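Local coordinates for putative dehydrogenase (Amycolatopsis orientalis, PDB 5A9T), which reduces imines to amines stereoselectively as an NADPH-dependent imine reductase of the HIBADH-related family, at the interface of chains A and B. Numbering follows the deposited sequence. Chains: chain A/B, Putative dehydrogenase.

The interface of chains A and B. Residues chain A 268, 271, 288; chain B 258, 260.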
loop_
_atom_site.group_PDB
_atom_site.type_symbol
_atom_site.label_atom_id
_atom_site.label_comp_id
_atom_site.label_asym_id
_atom_site.label_seq_id
_atom_site.Cartn_x
_atom_site.Cartn_y
_atom_site.Cartn_z
ATOM N N LEU A 268 1.786 11.224 13.683
ATOM C CA LEU A 268 2.641 11.758 12.657
ATOM C C LEU A 268 2.082 13.097 12.203
ATOM O O LEU A 268 2.926 14.026 11.984
ATOM C CB LEU A 268 2.884 10.955 11.365
ATOM C CG LEU A 268 3.563 9.577 11.578
ATOM C CD1 LEU A 268 3.333 8.568 10.431
ATOM C CD2 LEU A 268 5.073 9.788 11.833
ATOM N N ARG A 271 2.583 16.005 14.833
ATOM C CA ARG A 271 3.990 16.508 14.722
ATOM C C ARG A 271 4.095 17.577 13.613
ATOM O O ARG A 271 4.721 18.645 13.729
ATOM C CB ARG A 271 4.959 15.332 14.448
ATOM C CG ARG A 271 6.480 15.506 14.563
ATOM C CD ARG A 271 7.139 14.126 14.346
ATOM N NE ARG A 271 8.483 14.325 13.823
ATOM C CZ ARG A 271 9.219 13.423 13.145
ATOM N NH1 ARG A 271 8.799 12.132 12.841
ATOM N NH2 ARG A 271 10.413 13.828 12.752
ATOM N N LEU A 288 9.173 16.571 7.346
ATOM C CA LEU A 288 9.695 16.217 8.701
ATOM C C LEU A 288 10.668 15.057 8.583
ATOM O O LEU A 288 11.345 14.771 9.583
ATOM C CB LEU A 288 8.534 15.742 9.570
ATOM C CG LEU A 288 7.359 16.615 9.946
ATOM C CD1 LEU A 288 6.165 15.743 10.371
ATOM C CD2 LEU A 288 7.822 17.568 11.030
ATOM N N ASP B 258 14.496 10.445 8.805
ATOM C CA ASP B 258 13.809 10.219 10.044
ATOM C C ASP B 258 13.432 8.748 10.173
ATOM O O ASP B 258 13.078 8.102 9.214
ATOM C CB ASP B 258 12.619 11.127 10.151
ATOM C CG ASP B 258 11.893 10.992 11.458
ATOM O OD1 ASP B 258 12.471 11.655 12.358
ATOM O OD2 ASP B 258 10.861 10.309 11.617
ATOM N N GLU B 260 10.967 7.516 12.472
ATOM C CA GLU B 260 9.747 7.276 13.216
ATOM C C GLU B 260 8.938 6.146 12.589
ATOM O O GLU B 260 8.502 5.278 13.295
ATOM C CB GLU B 260 8.848 8.482 13.375
ATOM C CG GLU B 260 7.755 8.242 14.440
ATOM C CD GLU B 260 6.827 9.452 14.695
ATOM O OE1 GLU B 260 7.164 10.613 14.346
ATOM O OE2 GLU B 260 5.713 9.228 15.261
#
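NH1 of the A:Arg271 guanidinium is gripped by two carboxylates of chain B, one before and one at the start of helix 260-274. The patch lies in the C-terminal helical domain typical of imine reductases, whose helices interlock in a two-fold symmetric dimer; the contact recurs with the chains exchanged. The shorter salt bridge, 2.7 Å from A:Arg271 NH1 to B:Glu260 OE1, is bent, uses the anti lone pair of OE1 and leans 25° from the guanidinium plane. The bridge from NH1 to B:Asp258 OD2 is longer, 3.0 Å, but nearly straight and almost in the guanidinium plane. NH2 adds a weak bond to B:Asp258 OD1, so the aspartate faces the guanidinium edge through both oxygens, with the two planes turned 47° apart.

B:Asp258, two residues ahead of the first residue of helix 260-274, caps its start in the manner of an Asx-turn: the backbone N of B:Glu260 donates to B:Asp258 OD2 over 2.9 Å, from the face opposite to that reached by A:Arg271 NH1. The aspartate thus ties the start of its own helix to the partner chain, and the arginine probably eases the crowding of two acidic groups.

With CG anti to the backbone N (chi1 -168°) and the chain extended to NE, A:Arg271 reaches outward from its helix, antiparallel to B:Glu260. A:Leu268 CD2 packs against the carboxylate of B:Glu260, 3.4 Å from B:Glu260 CD. Within chain A, A:Leu288 CB lies over the rim of one guanidinium face.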